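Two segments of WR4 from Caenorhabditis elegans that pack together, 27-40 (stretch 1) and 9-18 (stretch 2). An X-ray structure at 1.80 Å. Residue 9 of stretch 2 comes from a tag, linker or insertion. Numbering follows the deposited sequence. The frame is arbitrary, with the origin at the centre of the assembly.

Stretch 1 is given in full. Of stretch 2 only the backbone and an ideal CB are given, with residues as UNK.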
ATOM      1  N   SER A  27      10.595   7.053  -1.692  1.00 35.00           N
ATOM      2  CA  SER A  27       9.544   7.387  -2.663  1.00 35.00           C
ATOM      3  C   SER A  27       8.168   7.469  -1.993  1.00 35.00           C
ATOM      4  O   SER A  27       7.851   6.657  -1.137  1.00 35.00           O
ATOM      5  CB  SER A  27       9.478   6.347  -3.775  1.00 35.00           C
ATOM      6  OG  SER A  27       8.997   5.122  -3.253  1.00 35.00           O
ATOM      7  N   THR A  28       7.347   8.430  -2.408  1.00 35.00           N
ATOM      8  CA  THR A  28       6.007   8.601  -1.835  1.00 35.00           C
ATOM      9  C   THR A  28       5.014   8.075  -2.872  1.00 35.00           C
ATOM     10  O   THR A  28       5.281   8.135  -4.083  1.00 35.00           O
ATOM     11  CB  THR A  28       5.639  10.108  -1.543  1.00 35.00           C
ATOM     12  OG1 THR A  28       6.689  10.767  -0.812  1.00 35.00           O
ATOM     13  CG2 THR A  28       4.371  10.177  -0.692  1.00 35.00           C
ATOM     14  N   HIS A  29       3.922   7.468  -2.403  1.00 35.00           N
ATOM     15  CA  HIS A  29       2.906   6.957  -3.315  1.00 35.00           C
ATOM     16  C   HIS A  29       1.511   7.465  -2.986  1.00 35.00           C
ATOM     17  O   HIS A  29       1.181   7.717  -1.837  1.00 35.00           O
ATOM     18  CB  HIS A  29       2.943   5.427  -3.379  1.00 35.00           C
ATOM     19  CG  HIS A  29       4.280   4.868  -3.756  1.00 35.00           C
ATOM     20  ND1 HIS A  29       4.539   4.294  -4.982  1.00 35.00           N
ATOM     21  CD2 HIS A  29       5.449   4.823  -3.071  1.00 35.00           C
ATOM     22  CE1 HIS A  29       5.806   3.926  -5.039  1.00 35.00           C
ATOM     23  NE2 HIS A  29       6.377   4.237  -3.890  1.00 35.00           N
ATOM     24  N   ASN A  30       0.706   7.628  -4.016  1.00 35.00           N
ATOM     25  CA  ASN A  30      -0.646   8.115  -3.869  1.00 35.00           C
ATOM     26  C   ASN A  30      -1.610   6.950  -4.072  1.00 35.00           C
ATOM     27  O   ASN A  30      -1.641   6.364  -5.145  1.00 35.00           O
ATOM     28  CB  ASN A  30      -0.880   9.192  -4.943  1.00 35.00           C
ATOM     29  CG  ASN A  30      -2.233   9.889  -4.829  1.00 35.00           C
ATOM     30  OD1 ASN A  30      -3.051   9.556  -3.957  1.00 35.00           O
ATOM     31  ND2 ASN A  30      -2.478  10.865  -5.719  1.00 35.00           N
ATOM     32  N   ILE A  31      -2.358   6.564  -3.045  1.00 35.00           N
ATOM     33  CA  ILE A  31      -3.337   5.490  -3.225  1.00 35.00           C
ATOM     34  C   ILE A  31      -4.660   6.218  -3.438  1.00 35.00           C
ATOM     35  O   ILE A  31      -5.130   6.907  -2.539  1.00 35.00           O
ATOM     36  CB  ILE A  31      -3.420   4.557  -1.996  1.00 35.00           C
ATOM     37  CG1 ILE A  31      -2.055   3.939  -1.737  1.00 35.00           C
ATOM     38  CG2 ILE A  31      -4.443   3.448  -2.221  1.00 35.00           C
ATOM     39  CD1 ILE A  31      -1.990   3.096  -0.493  1.00 35.00           C
ATOM     40  N   THR A  32      -5.203   6.151  -4.650  1.00 35.00           N
ATOM     41  CA  THR A  32      -6.463   6.834  -4.937  1.00 35.00           C
ATOM     42  C   THR A  32      -7.647   5.916  -5.123  1.00 35.00           C
ATOM     43  O   THR A  32      -7.529   4.856  -5.729  1.00 35.00           O
ATOM     44  CB  THR A  32      -6.347   7.798  -6.126  1.00 35.00           C
ATOM     45  OG1 THR A  32      -5.602   7.191  -7.182  1.00 35.00           O
ATOM     46  CG2 THR A  32      -5.646   9.038  -5.696  1.00 35.00           C
ATOM     47  N   SER A  33      -8.781   6.327  -4.562  1.00 35.00           N
ATOM     48  CA  SER A  33     -10.007   5.542  -4.621  1.00 35.00           C
ATOM     49  C   SER A  33     -10.860   5.790  -5.864  1.00 35.00           C
ATOM     50  O   SER A  33     -10.801   6.850  -6.474  1.00 35.00           O
ATOM     51  CB  SER A  33     -10.840   5.811  -3.372  1.00 35.00           C
ATOM     52  OG  SER A  33     -12.006   5.008  -3.348  1.00 35.00           O
ATOM     53  N   GLU A  34     -11.661   4.801  -6.234  1.00 35.00           N
ATOM     54  CA  GLU A  34     -12.542   4.937  -7.378  1.00 35.00           C
ATOM     55  C   GLU A  34     -13.940   4.494  -7.006  1.00 35.00           C
ATOM     56  O   GLU A  34     -14.845   4.563  -7.834  1.00 35.00           O
ATOM     57  CB  GLU A  34     -12.056   4.108  -8.555  1.00 35.00           C
ATOM     58  CG  GLU A  34     -10.837   4.633  -9.266  1.00 35.00           C
ATOM     59  CD  GLU A  34     -11.090   5.896 -10.072  1.00 35.00           C
ATOM     60  OE1 GLU A  34     -12.236   6.397 -10.112  1.00 35.00           O
ATOM     61  OE2 GLU A  34     -10.132   6.395 -10.687  1.00 35.00           O
ATOM     62  N   SER A  35     -14.121   4.049  -5.761  1.00 35.00           N
ATOM     63  CA  SER A  35     -15.431   3.602  -5.296  1.00 35.00           C
ATOM     64  C   SER A  35     -16.152   4.783  -4.688  1.00 35.00           C
ATOM     65  O   SER A  35     -15.542   5.810  -4.359  1.00 35.00           O
ATOM     66  CB  SER A  35     -15.309   2.501  -4.238  1.00 35.00           C
ATOM     67  OG  SER A  35     -16.577   1.941  -3.923  1.00 35.00           O
ATOM     68  N   ASP A  36     -17.470   4.668  -4.605  1.00 35.00           N
ATOM     69  CA  ASP A  36     -18.245   5.733  -3.999  1.00 35.00           C
ATOM     70  C   ASP A  36     -18.406   5.378  -2.521  1.00 35.00           C
ATOM     71  O   ASP A  36     -19.047   6.091  -1.746  1.00 35.00           O
ATOM     72  CB  ASP A  36     -19.591   5.887  -4.693  1.00 35.00           C
ATOM     73  CG  ASP A  36     -19.455   6.336  -6.127  1.00 35.00           C
ATOM     74  OD1 ASP A  36     -18.779   7.363  -6.388  1.00 35.00           O
ATOM     75  OD2 ASP A  36     -20.041   5.639  -6.980  1.00 35.00           O
ATOM     76  N   SER A  37     -17.774   4.272  -2.149  1.00 35.00           N
ATOM     77  CA  SER A  37     -17.778   3.775  -0.789  1.00 35.00           C
ATOM     78  C   SER A  37     -16.386   3.970  -0.245  1.00 35.00           C
ATOM     79  O   SER A  37     -15.443   4.165  -1.001  1.00 35.00           O
ATOM     80  CB  SER A  37     -18.108   2.292  -0.780  1.00 35.00           C
ATOM     81  OG  SER A  37     -17.699   1.723   0.445  1.00 35.00           O
ATOM     82  N   ARG A  38     -16.262   3.912   1.071  1.00 35.00           N
ATOM     83  CA  ARG A  38     -14.970   4.076   1.710  1.00 35.00           C
ATOM     84  C   ARG A  38     -14.213   2.753   1.663  1.00 35.00           C
ATOM     85  O   ARG A  38     -14.811   1.674   1.588  1.00 35.00           O
ATOM     86  CB  ARG A  38     -15.159   4.559   3.148  1.00 35.00           C
ATOM     87  CG  ARG A  38     -13.939   5.249   3.773  1.00 35.00           C
ATOM     88  CD  ARG A  38     -14.399   6.369   4.741  1.00 35.00           C
ATOM     89  NE  ARG A  38     -13.785   6.331   6.077  1.00 35.00           N
ATOM     90  CZ  ARG A  38     -14.154   5.520   7.067  1.00 35.00           C
ATOM     91  NH1 ARG A  38     -15.138   4.646   6.903  1.00 35.00           N
ATOM     92  NH2 ARG A  38     -13.547   5.607   8.232  1.00 35.00           N
ATOM     93  N   LEU A  39     -12.887   2.859   1.648  1.00 35.00           N
ATOM     94  CA  LEU A  39     -12.007   1.698   1.595  1.00 35.00           C
ATOM     95  C   LEU A  39     -11.017   1.625   2.766  1.00 35.00           C
ATOM     96  O   LEU A  39     -10.646   2.641   3.377  1.00 35.00           O
ATOM     97  CB  LEU A  39     -11.226   1.674   0.271  1.00 35.00           C
ATOM     98  CG  LEU A  39     -11.951   1.686  -1.074  1.00 35.00           C
ATOM     99  CD1 LEU A  39     -10.931   1.917  -2.166  1.00 35.00           C
ATOM    100  CD2 LEU A  39     -12.717   0.394  -1.298  1.00 35.00           C
ATOM    101  N   ALA A  40     -10.613   0.396   3.067  1.00 35.00           N
ATOM    102  CA  ALA A  40      -9.655   0.113   4.113  1.00 35.00           C
ATOM    103  C   ALA A  40      -8.537  -0.570   3.366  1.00 35.00           C
ATOM    104  O   ALA A  40      -8.795  -1.323   2.446  1.00 35.00           O
ATOM    105  CB  ALA A  40     -10.259  -0.831   5.136  1.00 35.00           C
ATOM    106  N   UNK A   9     -10.306  -3.033 -10.167  1.00 35.00           N
ATOM    107  CA  UNK A   9      -9.529  -2.624  -9.015  1.00 35.00           C
ATOM    108  C   UNK A   9     -10.358  -1.817  -8.050  1.00 35.00           C
ATOM    109  O   UNK A   9     -11.091  -2.396  -7.249  1.00 35.00           O
ATOM    110  CB  UNK A   9      -8.304  -1.819  -9.454  1.00 35.00           C
ATOM    111  N   UNK A  10     -10.310  -0.492  -8.189  1.00 35.00           N
ATOM    112  CA  UNK A  10     -11.034   0.422  -7.319  1.00 35.00           C
ATOM    113  C   UNK A  10     -10.000   1.234  -6.548  1.00 35.00           C
ATOM    114  O   UNK A  10     -10.356   2.056  -5.691  1.00 35.00           O
ATOM    115  CB  UNK A  10     -11.977  -0.326  -6.375  1.00 35.00           C
ATOM    116  N   UNK A  11      -8.728   0.868  -6.744  1.00 35.00           N
ATOM    117  CA  UNK A  11      -7.597   1.581  -6.165  1.00 35.00           C
ATOM    118  C   UNK A  11      -6.409   1.517  -7.119  1.00 35.00           C
ATOM    119  O   UNK A  11      -6.194   0.515  -7.806  1.00 35.00           O
ATOM    120  CB  UNK A  11      -7.226   0.998  -4.800  1.00 35.00           C
ATOM    121  N   UNK A  12      -5.716   2.644  -7.231  1.00 35.00           N
ATOM    122  CA  UNK A  12      -4.535   2.786  -8.069  1.00 35.00           C
ATOM    123  C   UNK A  12      -3.416   3.394  -7.226  1.00 35.00           C
ATOM    124  O   UNK A  12      -3.670   4.190  -6.314  1.00 35.00           O
ATOM    125  CB  UNK A  12      -4.829   3.646  -9.300  1.00 35.00           C
ATOM    126  N   UNK A  13      -2.187   2.957  -7.489  1.00 35.00           N
ATOM    127  CA  UNK A  13      -1.037   3.456  -6.751  1.00 35.00           C
ATOM    128  C   UNK A  13      -0.131   4.225  -7.698  1.00 35.00           C
ATOM    129  O   UNK A  13       0.238   3.739  -8.772  1.00 35.00           O
ATOM    130  CB  UNK A  13      -0.276   2.312  -6.079  1.00 35.00           C
ATOM    131  N   UNK A  14       0.246   5.428  -7.272  1.00 35.00           N
ATOM    132  CA  UNK A  14       1.075   6.290  -8.051  1.00 35.00           C
ATOM    133  C   UNK A  14       2.389   6.577  -7.356  1.00 35.00           C
ATOM    134  O   UNK A  14       2.418   7.190  -6.299  1.00 35.00           O
ATOM    135  CB  UNK A  14       0.335   7.594  -8.357  1.00 35.00           C
ATOM    136  N   UNK A  15       3.522   6.101  -7.913  1.00 35.00           N
ATOM    137  CA  UNK A  15       3.704   5.307  -9.132  1.00 35.00           C
ATOM    138  C   UNK A  15       3.364   3.866  -8.800  1.00 35.00           C
ATOM    139  O   UNK A  15       3.108   3.532  -7.652  1.00 35.00           O
ATOM    140  CB  UNK A  15       5.128   5.425  -9.678  1.00 35.00           C
ATOM    141  N   UNK A  16       3.305   2.992  -9.827  1.00 35.00           N
ATOM    142  CA  UNK A  16       2.986   1.579  -9.568  1.00 35.00           C
ATOM    143  C   UNK A  16       4.230   0.767  -9.278  1.00 35.00           C
ATOM    144  O   UNK A  16       4.195  -0.470  -9.273  1.00 35.00           O
ATOM    145  CB  UNK A  16       2.244   0.970 -10.760  1.00 35.00           C
ATOM    146  N   UNK A  17       5.335   1.488  -9.099  1.00 35.00           N
ATOM    147  CA  UNK A  17       6.629   0.898  -8.809  1.00 35.00           C
ATOM    148  C   UNK A  17       7.421   1.934  -8.047  1.00 35.00           C
ATOM    149  O   UNK A  17       7.125   3.118  -8.106  1.00 35.00           O
ATOM    150  CB  UNK A  17       7.356   0.454 -10.080  1.00 35.00           C
ATOM    151  N   UNK A  18       8.422   1.458  -7.323  1.00 35.00           N
ATOM    152  CA  UNK A  18       9.320   2.311  -6.573  1.00 35.00           C
ATOM    153  C   UNK A  18      10.703   1.833  -6.990  1.00 35.00           C
ATOM    154  O   UNK A  18      11.040   0.648  -6.855  1.00 35.00           O
ATOM    155  CB  UNK A  18       9.092   2.235  -5.062  1.00 35.00           C
TER

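Strand 27-33 and the visible backbone of 11-14 run antiparallel, their N-to-C directions 162° apart, so each position of 11-14 can be read against a partner across the sheet.

Position 9 has a positive phi (phi/psi 46/-94) and nothing of stretch 1 within 5.5 Å of its ideal CB. Stretch 1 sets no preference, though the positive phi would favour glycine; the residue is S9, a tag remnant.

At position 10, phi is 115°, a positive value that glycine adopts most easily. The carbonyl already accepts a hydrogen bond from E34 N (E34 N to O of position 10, 3.1 Å). CA-to-CB points sideways, and the ideal CB lies 4.9 Å from S35 CB, E34 CB and L39 CD1 alike. A flexible, largely apolar chain could lie over these carbons, though a small residue would also fit. The deposited residue is M10, as selenomethionine; its CG comes 3.5 Å from S35 CB.

Position 11 pairs with S33 without backbone hydrogen bonds, and its CB joins the face of I31 and S33. The ideal CB is 4.5 Å from I31 CG2 and 4.6 Å from L39 CD1, so aliphatic side chains such as valine, leucine or isoleucine suit. It is I11: CG2 meets L39 CD1 at 3.4 Å and CD1 meets I31 CG2 at 4.0 Å. Its chi1 of 91° lies between wells.

Position 12 pairs with T32 through two hydrogen bonds, N of position 12 to T32 O (3.2 Å) and T32 N to O of position 12 (3.0 Å). Its CB shares the face of N30 and T32, 4.2 Å from T32 OG1. Polar residues, or a beta-branched one, would serve. N12 is found, its CB 4.2 Å from T32 OG1, with no side-chain hydrogen bond to stretch 1.

Position 13 returns to the face of I31, its non-hydrogen-bonded partner, with the ideal CB 5.0 Å from I31 CG1 and 5.2 Å from H29 CB. A medium aliphatic chain is favoured, valine or isoleucine among others. V13 places CG1 3.8 Å from H29 CB and 4.3 Å from I31 CG1.

Position 14 forms the other hydrogen-bonded pair, its N to N30 O (3.0 Å) and N30 N to its O (2.9 Å). The ideal CB is 4.0 Å from N30 CB, on the polar face; several polar residues are plausible. D14 packs its CB 3.9 Å from N30 CB, while OD2 stays 4.2 Å from T32 OG1.

Position 15 follows a cis peptide, which strongly suggests proline. P15 confirms it: CD lies 3.6 Å from H29 ND1, and the P15 O accepts a hydrogen bond from H29 ND1 at 3.1 Å, at the ring edge.

At positions 16 and 17 CA-to-CB points away and the ideal CB has nothing of stretch 1 within 5.5 Å, so many residues suit; phi of -89° at 16 is within reach of proline, and the extended 17 suits a beta-branched residue. P16 and T17 occupy them, with T17 O 3.4 Å from H29 CE1.

At position 18 an ideal CB would lie 3.4 Å from S27 OG and 3.6 Å from H29 NE2, atoms themselves hydrogen-bonded at 2.8 Å. Little room remains, so glycine or alanine suits. G18 is deposited, its CA 4.2 Å from H29 CE1.

Stretch 2, residues 9-18: SMINVDPPTG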
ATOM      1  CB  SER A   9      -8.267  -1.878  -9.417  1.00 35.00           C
ATOM      2  OG  SER A   9      -7.240  -2.799  -9.736  1.00 35.00           O
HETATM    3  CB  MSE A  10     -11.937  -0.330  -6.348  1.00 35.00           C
HETATM    4  CG  MSE A  10     -13.185   0.394  -5.995  1.00 35.00           C
HETATM    5 SE   MSE A  10     -14.660  -0.360  -6.663  1.00 35.00          SE
HETATM    6  CE  MSE A  10     -14.662   0.282  -8.372  1.00 35.00           C
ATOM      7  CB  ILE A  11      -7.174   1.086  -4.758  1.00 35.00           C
ATOM      8  CG1 ILE A  11      -6.108  -0.003  -4.835  1.00 35.00           C
ATOM      9  CG2 ILE A  11      -8.374   0.636  -3.966  1.00 35.00           C
ATOM     10  CD1 ILE A  11      -5.441  -0.247  -3.509  1.00 35.00           C
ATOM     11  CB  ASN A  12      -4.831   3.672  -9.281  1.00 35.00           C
ATOM     12  CG  ASN A  12      -5.713   2.990 -10.310  1.00 35.00           C
ATOM     13  OD1 ASN A  12      -5.443   1.861 -10.742  1.00 35.00           O
ATOM     14  ND2 ASN A  12      -6.764   3.688 -10.730  1.00 35.00           N
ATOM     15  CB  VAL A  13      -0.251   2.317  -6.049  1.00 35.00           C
ATOM     16  CG1 VAL A  13       0.625   2.879  -4.936  1.00 35.00           C
ATOM     17  CG2 VAL A  13      -1.199   1.310  -5.465  1.00 35.00           C
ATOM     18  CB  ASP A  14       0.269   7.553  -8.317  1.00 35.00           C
ATOM     19  CG  ASP A  14      -1.000   7.223  -9.090  1.00 35.00           C
ATOM     20  OD1 ASP A  14      -1.037   6.145  -9.727  1.00 35.00           O
ATOM     21  OD2 ASP A  14      -1.955   8.025  -9.054  1.00 35.00           O
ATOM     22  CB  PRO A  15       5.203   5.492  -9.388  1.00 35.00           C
ATOM     23  CG  PRO A  15       5.476   6.850  -8.854  1.00 35.00           C
ATOM     24  CD  PRO A  15       4.768   6.753  -7.540  1.00 35.00           C
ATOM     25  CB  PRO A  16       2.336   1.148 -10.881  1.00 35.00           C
ATOM     26  CG  PRO A  16       3.035   1.980 -11.888  1.00 35.00           C
ATOM     27  CD  PRO A  16       3.043   3.332 -11.228  1.00 35.00           C
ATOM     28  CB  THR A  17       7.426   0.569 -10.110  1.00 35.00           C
ATOM     29  OG1 THR A  17       6.664  -0.293 -10.965  1.00 35.00           O
ATOM     30  CG2 THR A  17       8.711  -0.122  -9.775  1.00 35.00           C
TER
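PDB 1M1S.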